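Local coordinates for nitroreductase-like family protein (Bacillus cereus, PDB 2I7H) that is of unknown function but belongs to the nitroreductase-like family, and forms a two-subunit assembly that holds flavin mononucleotide, at residues A[15-20]-A[119-124]; A[26-31]-A[91-96]; A[145-150]-A[157-162]; A[98-103]-A[107-112]. All coordinates share one frame; numbering follows the deposited sequence. Where two conformers were deposited one is given.

Contact 1: residues A[15-20]-A[119-124]. With FMN (flavin mononucleotide), chain G.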
# COMPACT_ATOMS: atom_id res chain seq x y z
N LYS A 15 2.06 -2.19 -13.89
CA LYS A 15 2.76 -3.38 -14.37
C LYS A 15 4.18 -3.13 -14.90
O LYS A 15 5.00 -4.06 -14.96
CB LYS A 15 1.93 -4.10 -15.43
CG LYS A 15 0.52 -4.48 -14.96
CD LYS A 15 -0.09 -5.55 -15.86
CE LYS A 15 -0.01 -5.17 -17.34
NZ LYS A 15 -1.03 -4.15 -17.71
N GLU A 16 4.48 -1.90 -15.28
CA GLU A 16 5.77 -1.58 -15.87
C GLU A 16 6.76 -1.08 -14.82
O GLU A 16 7.96 -1.29 -14.96
CB GLU A 16 5.60 -0.58 -17.03
CG GLU A 16 4.99 -1.20 -18.30
CD GLU A 16 4.72 -0.20 -19.43
OE1 GLU A 16 5.08 1.00 -19.29
OE2 GLU A 16 4.16 -0.61 -20.48
N ARG A 17 6.26 -0.43 -13.77
CA ARG A 17 7.08 -0.06 -12.61
C ARG A 17 8.01 -1.18 -12.18
O ARG A 17 7.61 -2.34 -12.03
CB ARG A 17 6.17 0.33 -11.41
CG ARG A 17 6.90 0.90 -10.19
CD ARG A 17 6.24 0.48 -8.83
NE ARG A 17 6.09 -0.98 -8.71
CZ ARG A 17 7.03 -1.85 -8.30
NH1 ARG A 17 8.25 -1.44 -7.96
NH2 ARG A 17 6.77 -3.16 -8.27
N ARG A 18 9.28 -0.83 -12.01
CA ARG A 18 10.30 -1.73 -11.49
C ARG A 18 11.02 -1.04 -10.35
O ARG A 18 11.22 0.18 -10.39
CB ARG A 18 11.34 -2.09 -12.56
CG ARG A 18 10.85 -2.73 -13.84
CD ARG A 18 10.62 -4.21 -13.67
NE ARG A 18 9.21 -4.38 -13.37
CZ ARG A 18 8.27 -4.67 -14.27
NH1 ARG A 18 8.59 -4.93 -15.55
NH2 ARG A 18 7.03 -4.72 -13.87
N SER A 19 11.42 -1.82 -9.36
CA SER A 19 12.39 -1.38 -8.36
C SER A 19 13.72 -1.11 -9.07
O SER A 19 14.26 -1.98 -9.76
CB SER A 19 12.56 -2.44 -7.28
OG SER A 19 11.38 -2.51 -6.50
N VAL A 20 14.24 0.10 -8.89
CA VAL A 20 15.48 0.51 -9.54
C VAL A 20 16.49 0.78 -8.43
O VAL A 20 16.18 1.49 -7.47
CB VAL A 20 15.23 1.74 -10.45
CG1 VAL A 20 16.53 2.38 -10.89
CG2 VAL A 20 14.40 1.33 -11.65
N PHE A 119 0.34 5.23 0.45
CA PHE A 119 1.06 6.47 0.12
C PHE A 119 2.37 6.19 -0.61
O PHE A 119 2.66 6.83 -1.63
CB PHE A 119 1.26 7.28 1.42
CG PHE A 119 2.26 8.40 1.33
CD1 PHE A 119 1.90 9.65 0.83
CD2 PHE A 119 3.54 8.24 1.86
CE1 PHE A 119 2.80 10.65 0.78
CE2 PHE A 119 4.45 9.23 1.81
CZ PHE A 119 4.10 10.45 1.26
N MSE A 120 3.14 5.21 -0.14
CA MSE A 120 4.44 4.88 -0.75
C MSE A 120 4.31 4.26 -2.11
O MSE A 120 5.08 4.57 -3.01
CB MSE A 120 5.30 3.99 0.16
CG MSE A 120 5.79 4.71 1.40
SE MSE A 120 6.82 3.62 2.68
CE MSE A 120 8.45 3.44 1.69
N GLN A 121 3.34 3.36 -2.24
CA GLN A 121 3.02 2.76 -3.51
C GLN A 121 2.51 3.80 -4.52
O GLN A 121 2.95 3.80 -5.66
CB GLN A 121 2.02 1.61 -3.35
CG GLN A 121 1.51 1.05 -4.68
CD GLN A 121 2.57 0.37 -5.53
OE1 GLN A 121 2.25 -0.18 -6.59
NE2 GLN A 121 3.82 0.40 -5.09
N ASN A 122 1.61 4.69 -4.08
CA ASN A 122 1.20 5.84 -4.89
C ASN A 122 2.41 6.58 -5.40
O ASN A 122 2.51 6.88 -6.58
CB ASN A 122 0.42 6.84 -4.04
CG ASN A 122 -1.03 6.51 -3.88
OD1 ASN A 122 -1.59 5.64 -4.55
ND2 ASN A 122 -1.66 7.23 -2.98
N PHE A 123 3.32 6.90 -4.47
CA PHE A 123 4.51 7.67 -4.80
C PHE A 123 5.34 6.96 -5.87
O PHE A 123 5.83 7.59 -6.79
CB PHE A 123 5.40 7.90 -3.58
CG PHE A 123 6.65 8.61 -3.93
CD1 PHE A 123 6.67 10.03 -4.06
CD2 PHE A 123 7.79 7.89 -4.25
CE1 PHE A 123 7.83 10.66 -4.43
CE2 PHE A 123 8.95 8.53 -4.62
CZ PHE A 123 8.98 9.90 -4.72
N GLN A 124 5.49 5.64 -5.71
CA GLN A 124 6.31 4.85 -6.63
C GLN A 124 5.72 4.88 -8.04
O GLN A 124 6.46 4.99 -9.01
CB GLN A 124 6.45 3.42 -6.12
CG GLN A 124 7.39 3.22 -4.91
CD GLN A 124 7.72 1.70 -4.77
OE1 GLN A 124 6.83 0.87 -4.86
NE2 GLN A 124 8.98 1.37 -4.61
N1 FMN G . 14.38 -4.24 -2.34
C2 FMN G . 15.69 -4.20 -1.87
O2 FMN G . 16.62 -4.29 -2.67
N3 FMN G . 15.94 -4.06 -0.52
C4 FMN G . 14.86 -3.96 0.35
O4 FMN G . 15.02 -4.09 1.55
C4A FMN G . 13.56 -3.99 -0.12
N5 FMN G . 12.51 -3.89 0.78
C5A FMN G . 11.20 -3.95 0.32
C6 FMN G . 10.20 -3.84 1.27
C7 FMN G . 8.86 -3.86 0.94
C7M FMN G . 7.88 -3.45 2.00
C8 FMN G . 8.52 -4.01 -0.41
C8M FMN G . 7.06 -3.92 -0.77
C9 FMN G . 9.54 -4.12 -1.39
C9A FMN G . 10.90 -4.10 -1.04
N10 FMN G . 11.98 -4.21 -1.97
C10 FMN G . 13.30 -4.14 -1.49
C1' FMN G . 11.79 -4.68 -3.40
C2' FMN G . 11.83 -6.22 -3.47
O2' FMN G . 13.09 -6.67 -3.10
C3' FMN G . 11.40 -6.91 -4.79
O3' FMN G . 12.46 -7.43 -5.57
C4' FMN G . 10.59 -6.08 -5.75
O4' FMN G . 9.61 -5.32 -5.08
C5' FMN G . 9.94 -7.02 -6.76
O5' FMN G . 10.34 -6.53 -8.02
P FMN G . 9.75 -5.11 -8.56
O1P FMN G . 10.70 -4.55 -9.60
O2P FMN G . 8.42 -5.43 -9.20
O3P FMN G . 9.51 -4.09 -7.45
O HOH W 1 10.37 -0.87 -4.53
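Arg17 reaches across to helix 106-129, where its CD lies 4.0 Å from CB of Gln124; the two side chains pass at a slant, with guanidinium and amide planes only 11° apart. The aliphatic part of Arg17 packs there, while its charged end serves the flavin mononucleotide. CG stands opposite the backbone N (chi1 -173°), and bends further along the chain bring the guanidinium round to the phosphate. This phosphate end is tightly held, whereas the packing between the two segments is slight. O3P of the flavin mononucleotide is gripped by three donors: Arg17 NH1 and NH2, each 3.0 Å from it, and the hydroxyl OG of Ser19 at 2.6 Å. O3P and Ser19 OG both lie in the guanidinium plane, at its edge. Ser19 adds its backbone N, bonded to O1P at 2.8 Å, a small residue offering two donors. A water joins the two segments, giving a hydrogen bond to Ser19 OG and accepting one from Gln124 NE2 at 2.6 Å; glutamine suits this place because its amide donates while its CB packs on Arg17. Looser still is the helix end, where Glu16 is exposed. From the second subunit, Pro44 packs on Gln124, and His46 and Asn45 also hydrogen-bond to the flavin mononucleotide. Arginine and serine clustered on a phosphate beside the dimer interface form the FMN-binding site of the nitroreductase fold.

Contact 2: residues A[26-31]-A[91-96]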
# COMPACT_ATOMS: atom_id res chain seq x y z
N LYS A 26 22.09 12.08 -13.30
CA LYS A 26 21.16 13.15 -13.66
C LYS A 26 20.51 13.74 -12.40
O LYS A 26 20.31 13.04 -11.40
CB LYS A 26 20.09 12.62 -14.62
CG LYS A 26 19.21 13.68 -15.21
CD LYS A 26 18.08 13.08 -15.98
CE LYS A 26 17.06 14.14 -16.34
NZ LYS A 26 15.87 13.47 -16.91
N ALA A 27 20.19 15.02 -12.45
CA ALA A 27 19.80 15.75 -11.25
C ALA A 27 18.32 15.58 -10.99
O ALA A 27 17.50 15.75 -11.89
CB ALA A 27 20.16 17.22 -11.40
N VAL A 28 17.97 15.23 -9.76
CA VAL A 28 16.56 15.12 -9.37
C VAL A 28 16.16 16.42 -8.68
O VAL A 28 16.77 16.82 -7.69
CB VAL A 28 16.29 13.89 -8.46
CG1 VAL A 28 14.82 13.83 -8.04
CG2 VAL A 28 16.67 12.61 -9.17
N GLU A 29 15.14 17.08 -9.20
CA GLU A 29 14.70 18.34 -8.62
C GLU A 29 13.84 18.11 -7.37
O GLU A 29 12.93 17.28 -7.37
CB GLU A 29 13.98 19.20 -9.66
CG GLU A 29 14.53 20.62 -9.78
CD GLU A 29 15.91 20.66 -10.41
OE1 GLU A 29 16.04 20.27 -11.59
OE2 GLU A 29 16.87 21.09 -9.73
N LYS A 30 14.16 18.85 -6.32
CA LYS A 30 13.49 18.77 -5.02
C LYS A 30 11.99 19.08 -5.15
O LYS A 30 11.15 18.45 -4.50
CB LYS A 30 14.17 19.76 -4.07
CG LYS A 30 13.52 19.94 -2.73
CD LYS A 30 13.44 21.42 -2.36
CE LYS A 30 14.77 22.01 -1.89
NZ LYS A 30 14.58 23.40 -1.38
N ASP A 31 11.68 20.05 -6.01
CA ASP A 31 10.32 20.54 -6.22
C ASP A 31 9.46 19.49 -6.91
O ASP A 31 8.25 19.44 -6.71
CB ASP A 31 10.34 21.82 -7.05
CG ASP A 31 10.64 23.06 -6.22
OD1 ASP A 31 10.88 22.94 -5.00
OD2 ASP A 31 10.60 24.18 -6.79
N SER A 91 25.74 7.88 -4.55
CA SER A 91 25.45 7.88 -5.99
C SER A 91 23.98 7.60 -6.23
O SER A 91 23.58 7.09 -7.29
CB SER A 91 26.35 6.89 -6.75
OG SER A 91 26.45 5.67 -6.07
N THR A 92 23.17 7.92 -5.22
CA THR A 92 21.72 7.87 -5.28
C THR A 92 21.26 9.29 -5.01
O THR A 92 21.56 9.83 -3.94
CB THR A 92 21.16 6.90 -4.23
OG1 THR A 92 21.66 5.59 -4.48
CG2 THR A 92 19.62 6.87 -4.25
N PRO A 93 20.61 9.92 -5.99
CA PRO A 93 20.21 11.34 -5.86
C PRO A 93 19.40 11.74 -4.61
O PRO A 93 19.59 12.84 -4.10
CB PRO A 93 19.39 11.60 -7.15
CG PRO A 93 19.93 10.66 -8.12
CD PRO A 93 20.28 9.40 -7.33
N ALA A 94 18.50 10.89 -4.15
CA ALA A 94 17.66 11.23 -3.01
C ALA A 94 17.33 9.97 -2.25
O ALA A 94 17.23 8.89 -2.84
CB ALA A 94 16.36 11.96 -3.48
N GLN A 95 17.23 10.12 -0.93
CA GLN A 95 16.60 9.13 -0.06
C GLN A 95 15.43 9.79 0.65
O GLN A 95 15.53 10.94 1.09
CB GLN A 95 17.56 8.58 1.00
CG GLN A 95 18.55 7.56 0.49
CD GLN A 95 19.85 8.18 0.03
OE1 GLN A 95 20.27 9.25 0.52
NE2 GLN A 95 20.53 7.49 -0.90
N ILE A 96 14.33 9.05 0.76
CA ILE A 96 13.17 9.47 1.54
C ILE A 96 12.84 8.44 2.64
O ILE A 96 12.42 7.32 2.35
CB ILE A 96 11.94 9.78 0.66
CG1 ILE A 96 12.31 10.90 -0.32
CG2 ILE A 96 10.79 10.28 1.53
CD1 ILE A 96 11.21 11.31 -1.24
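Where the loop entering helix 30-40 passes the start of strand 94-101, Val28 and Pro93 meet in a small apolar contact near the surface. CG2 of Val28 does the touching: it sits 3.5 Å from CB of Pro93 and 3.9 Å from CG, so the methyl rests against the CB-CG side of the proline ring. The two side chains cross at about a right angle. With CG1 opposite the backbone N of Val28 (chi1 178°), the other branch, CG2, is turned to the proline. Behind it the CB atoms of Val28 and Pro93 come within 4.1 Å. The ring also passes the backbone of the facing loop, its CG lying 4.1 Å from the carbonyl O of Lys26. Both residues belong to the lead-ins of regular elements: Glu29, next to Val28, is at the N-cap position of its helix, and Pro93 immediately precedes the first strand residue, Ala94, whose backbone pairs with Ile165 of strand 157-167. A proline fits just ahead of the strand because it supplies a rigid, compact apolar surface and needs no N-H partner. Valine, branched at CB, offers a methyl close to its own backbone, which suits a shallow contact that buries only 108 Å² in all. Tyr167 of strand 157-167 touches Val28 and receives Lys26 in a cation-pi interaction, while Phe23 packs on Pro93.

Contact 3: residues A[145-150]-A[157-162]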
# COMPACT_ATOMS: atom_id res chain seq x y z
N PRO A 145 17.42 0.78 16.88
CA PRO A 145 17.18 1.98 17.68
C PRO A 145 18.31 3.01 17.57
O PRO A 145 18.08 4.21 17.75
CB PRO A 145 17.03 1.43 19.12
CG PRO A 145 17.63 0.09 19.10
CD PRO A 145 17.45 -0.44 17.70
N LEU A 146 19.52 2.52 17.25
CA LEU A 146 20.66 3.38 16.97
C LEU A 146 20.49 4.23 15.71
O LEU A 146 20.86 5.40 15.71
CB LEU A 146 21.97 2.57 16.90
CG LEU A 146 22.59 2.06 18.21
CD1 LEU A 146 23.74 1.10 17.93
CD2 LEU A 146 23.01 3.19 19.15
N PHE A 147 19.95 3.64 14.65
CA PHE A 147 19.66 4.37 13.42
C PHE A 147 18.49 5.35 13.62
O PHE A 147 18.55 6.50 13.16
CB PHE A 147 19.39 3.38 12.27
CG PHE A 147 18.98 4.04 10.99
CD1 PHE A 147 17.69 3.87 10.48
CD2 PHE A 147 19.86 4.89 10.31
CE1 PHE A 147 17.30 4.50 9.31
CE2 PHE A 147 19.48 5.53 9.15
CZ PHE A 147 18.18 5.33 8.65
N ILE A 148 17.45 4.89 14.31
CA ILE A 148 16.23 5.66 14.52
C ILE A 148 16.49 6.96 15.29
O ILE A 148 15.98 8.02 14.93
CB ILE A 148 15.15 4.80 15.23
CG1 ILE A 148 14.77 3.60 14.35
CG2 ILE A 148 13.92 5.64 15.56
CD1 ILE A 148 14.19 2.36 15.12
N GLU A 149 17.29 6.85 16.36
CA GLU A 149 17.73 8.00 17.15
C GLU A 149 18.73 8.81 16.33
O GLU A 149 18.67 10.03 16.30
CB GLU A 149 18.30 7.52 18.51
CG GLU A 149 19.52 8.23 19.03
CD GLU A 149 20.81 7.36 19.02
OE1 GLU A 149 21.74 7.64 18.20
OE2 GLU A 149 20.90 6.42 19.86
N GLY A 150 19.63 8.11 15.64
CA GLY A 150 20.60 8.70 14.73
C GLY A 150 20.05 9.64 13.66
O GLY A 150 20.72 10.60 13.30
N GLN A 157 8.22 5.84 16.97
CA GLN A 157 8.05 6.24 15.58
C GLN A 157 8.60 5.13 14.72
O GLN A 157 9.74 4.72 14.89
CB GLN A 157 8.73 7.57 15.28
CG GLN A 157 8.08 8.73 15.99
CD GLN A 157 8.78 10.03 15.73
OE1 GLN A 157 9.98 10.16 15.97
NE2 GLN A 157 8.05 11.00 15.24
N ARG A 158 7.77 4.63 13.82
CA ARG A 158 8.08 3.48 13.01
C ARG A 158 8.51 3.91 11.62
O ARG A 158 7.90 4.80 11.02
CB ARG A 158 6.87 2.55 12.92
CG ARG A 158 7.05 1.42 11.93
CD ARG A 158 5.74 0.71 11.68
NE ARG A 158 5.30 -0.12 12.81
CZ ARG A 158 5.51 -1.43 12.92
NH1 ARG A 158 6.18 -2.06 11.96
NH2 ARG A 158 5.08 -2.10 14.00
N ILE A 159 9.55 3.27 11.12
CA ILE A 159 10.05 3.53 9.78
C ILE A 159 9.44 2.49 8.88
O ILE A 159 9.72 1.30 9.00
CB ILE A 159 11.60 3.52 9.71
CG1 ILE A 159 12.19 4.59 10.64
CG2 ILE A 159 12.11 3.63 8.26
CD1 ILE A 159 13.72 4.62 10.68
N VAL A 160 8.58 2.95 7.99
CA VAL A 160 7.91 2.08 7.04
C VAL A 160 8.80 1.72 5.84
O VAL A 160 8.74 0.60 5.34
CB VAL A 160 6.58 2.67 6.59
CG1 VAL A 160 5.84 1.70 5.73
CG2 VAL A 160 5.76 3.03 7.85
N GLY A 161 9.65 2.65 5.41
CA GLY A 161 10.56 2.38 4.32
C GLY A 161 11.51 3.52 4.09
O GLY A 161 11.27 4.65 4.52
N ILE A 162 12.63 3.20 3.44
CA ILE A 162 13.51 4.22 2.89
C ILE A 162 13.44 4.08 1.39
O ILE A 162 13.77 3.04 0.85
CB ILE A 162 14.96 4.14 3.41
CG1 ILE A 162 14.96 4.14 4.95
CG2 ILE A 162 15.83 5.30 2.78
CD1 ILE A 162 16.32 4.28 5.62
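The ring of Phe147 is approached obliquely by two isoleucine methyls, both along its CD1-CE1-CZ side. Ile159 CD1 lies 3.8 Å from CE1 of Phe147, and Ile162 CD1 lies 3.7 Å from CZ. Phe147 and Ile159 cross at about a right angle, whereas Phe147 and Ile162 approach each other from opposite directions. CG of Phe147 is set opposite the backbone N (chi1 176°), which sends the ring from the helix toward the strand. Ile148, the next residue, slides past Ile159 in the opposite sense, its CG1 4.0 Å from Ile159 CD1; that single methyl therefore fills the angle between Phe147 and Ile148. The CG1-CD1 arm of isoleucine suits this place, since together with a large aromatic ring on the helix it spans the 10.3 Å between the helix and strand axes; no hydrogen bond crosses. A classic beta bulge, in which Val160 and Gly161 both face Val98, shifts the alternation of the strand and puts Ile162, rather than Gly161, on the same face as Ile159. Val160 instead points to the other side, toward Thr116 and Met120 of helix 106-129. Helix 145-150 runs across strand 157-162 at 98°. Phe147 also touches Leu65, Ala68 and Val69 of helix 62-71, so its ring packs between that helix and the face of the antiparallel sheet.

Contact 4: residues A[98-103]-A[107-112]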
# COMPACT_ATOMS: atom_id res chain seq x y z
N VAL A 98 10.40 7.25 5.21
CA VAL A 98 8.95 7.40 5.44
C VAL A 98 8.65 6.78 6.79
O VAL A 98 8.97 5.60 7.04
CB VAL A 98 8.10 6.70 4.36
CG1 VAL A 98 6.62 6.83 4.69
CG2 VAL A 98 8.42 7.25 2.90
N TYR A 99 8.07 7.57 7.68
CA TYR A 99 7.82 7.10 9.02
C TYR A 99 6.44 7.54 9.52
O TYR A 99 5.77 8.38 8.90
CB TYR A 99 8.97 7.51 9.98
CG TYR A 99 9.03 8.96 10.25
CD1 TYR A 99 9.73 9.82 9.38
CD2 TYR A 99 8.38 9.50 11.35
CE1 TYR A 99 9.78 11.17 9.62
CE2 TYR A 99 8.42 10.86 11.60
CZ TYR A 99 9.11 11.69 10.73
OH TYR A 99 9.15 13.04 10.98
N MSE A 100 6.03 6.95 10.64
CA MSE A 100 4.75 7.26 11.28
C MSE A 100 4.87 7.12 12.80
O MSE A 100 5.74 6.40 13.30
CB MSE A 100 3.63 6.32 10.78
CG MSE A 100 3.90 4.84 11.08
SE MSE A 100 2.46 3.72 10.47
CE MSE A 100 2.32 2.58 11.95
N ASN A 101 3.98 7.81 13.52
CA ASN A 101 3.87 7.57 14.95
C ASN A 101 3.20 6.23 15.15
O ASN A 101 2.18 5.96 14.52
CB ASN A 101 3.10 8.70 15.63
CG ASN A 101 3.84 10.00 15.57
OD1 ASN A 101 4.97 10.10 16.02
ND2 ASN A 101 3.21 11.02 14.97
N GLU A 102 3.75 5.42 16.03
CA GLU A 102 3.20 4.10 16.25
C GLU A 102 2.09 4.17 17.27
O GLU A 102 2.33 4.46 18.44
CB GLU A 102 4.29 3.15 16.72
CG GLU A 102 3.80 1.77 16.85
CD GLU A 102 4.01 1.01 15.62
OE1 GLU A 102 4.52 -0.10 15.72
OE2 GLU A 102 3.67 1.52 14.53
N ASP A 103 0.87 3.89 16.82
CA ASP A 103 -0.28 3.87 17.72
C ASP A 103 -0.11 2.63 18.60
O ASP A 103 0.24 1.59 18.10
CB ASP A 103 -1.62 3.88 16.94
CG ASP A 103 -2.83 4.21 17.82
OD1 ASP A 103 -3.16 3.42 18.74
OD2 ASP A 103 -3.47 5.29 17.60
N ILE A 107 -5.35 -2.17 15.87
CA ILE A 107 -6.19 -1.82 14.73
C ILE A 107 -5.78 -0.46 14.14
O ILE A 107 -5.62 -0.32 12.94
CB ILE A 107 -7.70 -1.91 15.10
CG1 ILE A 107 -8.10 -3.39 15.38
CG2 ILE A 107 -8.60 -1.24 14.00
CD1 ILE A 107 -9.57 -3.60 16.02
N GLN A 108 -5.59 0.54 14.99
CA GLN A 108 -5.22 1.87 14.52
C GLN A 108 -3.82 1.89 13.94
O GLN A 108 -3.57 2.58 12.97
CB GLN A 108 -5.37 2.92 15.64
CG GLN A 108 -6.79 3.31 15.94
CD GLN A 108 -7.47 2.43 16.97
OE1 GLN A 108 -7.00 1.38 17.35
NE2 GLN A 108 -8.61 2.89 17.45
N ARG A 109 -2.90 1.15 14.55
CA ARG A 109 -1.52 1.08 14.02
C ARG A 109 -1.49 0.36 12.66
O ARG A 109 -0.77 0.77 11.75
CB ARG A 109 -0.59 0.40 15.04
CG ARG A 109 0.83 0.24 14.63
CD ARG A 109 1.10 -0.89 13.58
NE ARG A 109 0.53 -2.18 13.99
CZ ARG A 109 0.94 -2.83 15.07
NH1 ARG A 109 1.92 -2.29 15.79
NH2 ARG A 109 0.37 -3.99 15.42
N ASP A 110 -2.22 -0.75 12.55
CA ASP A 110 -2.31 -1.49 11.31
C ASP A 110 -2.92 -0.64 10.22
O ASP A 110 -2.42 -0.61 9.10
CB ASP A 110 -3.14 -2.78 11.51
CG ASP A 110 -2.38 -3.86 12.27
OD1 ASP A 110 -1.17 -3.69 12.58
OD2 ASP A 110 -3.02 -4.86 12.61
N GLU A 111 -4.04 0.02 10.52
CA GLU A 111 -4.64 1.01 9.61
C GLU A 111 -3.64 2.09 9.18
O GLU A 111 -3.54 2.41 8.01
CB GLU A 111 -5.87 1.68 10.27
CG GLU A 111 -7.11 0.85 10.16
CD GLU A 111 -8.25 1.31 11.09
OE1 GLU A 111 -8.10 2.23 11.89
OE2 GLU A 111 -9.31 0.68 11.05
N ASP A 112 -2.92 2.66 10.12
CA ASP A 112 -1.97 3.71 9.78
C ASP A 112 -0.86 3.20 8.87
O ASP A 112 -0.46 3.87 7.90
CB ASP A 112 -1.42 4.32 11.07
CG ASP A 112 -2.45 5.16 11.78
OD1 ASP A 112 -3.51 5.44 11.18
OD2 ASP A 112 -2.18 5.59 12.91
O HOH W 2 -3.21 6.60 15.25
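Strand and helix converge as the chain turns between them, the CA atoms lying 7.7 Å apart at Met100 and Asp112 but 4.8 Å at Asp103 and Arg109. At the wide end the selenomethionine Met100 fills the gap. Its CG stands between the backbone N and the carbonyl carbon (chi1 61°), which directs the unbranched chain at the helix backbone, so that SE lies 3.7 Å from C of Asp112 and CE 3.6 Å from O of Arg109. At the narrow end the side chain of Asp103 lies over CB of Gln108, with its CG 3.6 Å from that carbon. A water gives a hydrogen bond to Asp103 OD2 and another to Asp112 OD2, though Asp112 was modelled in two conformers. The Arg109 chain bends at chi2 and chi3, and its NE donates to OD1 of Asp110, the next residue, at 2.7 Å and an N-H...O angle of 163°. Its NH1 forms a salt bridge with Glu102 OE1 through a weak hydrogen bond of 3.4 Å in the modelled conformer, completing a Glu102-Arg109-Asp110 network; Arg158 is the stronger partner of Glu102. Asp103 pairs with Arg105, and Asp112 with Arg49, which also holds Glu111 and so links the contact to the flavin mononucleotide pocket. Such pairing probably keeps Asp103 and Asp112 ionised and, with the shared water, would ease their repulsion.

How the contacts relate
Contacts 1 and 3 are buried, contact 2 lies at the surface and contact 4 is partly buried. Contacts 1 and 4 draw on the same helix, 106-129, and several residues of each reach the second subunit; contacts 2 and 4 share strand 94-101 but sit on opposite sides of the chain's centre. That strand pairs with strand 157-167 of contact 3, and Arg158 there makes a salt bridge to Glu102 of contact 4. Met120 of contact 1 packs on both Val98 and Gly161, close to the bulge. Chemistry follows place: phosphate binding beside the dimer interface, mainly apolar packing without hydrogen bonds across contacts 2 and 3, and charged networks at the partly exposed strand-to-helix turn.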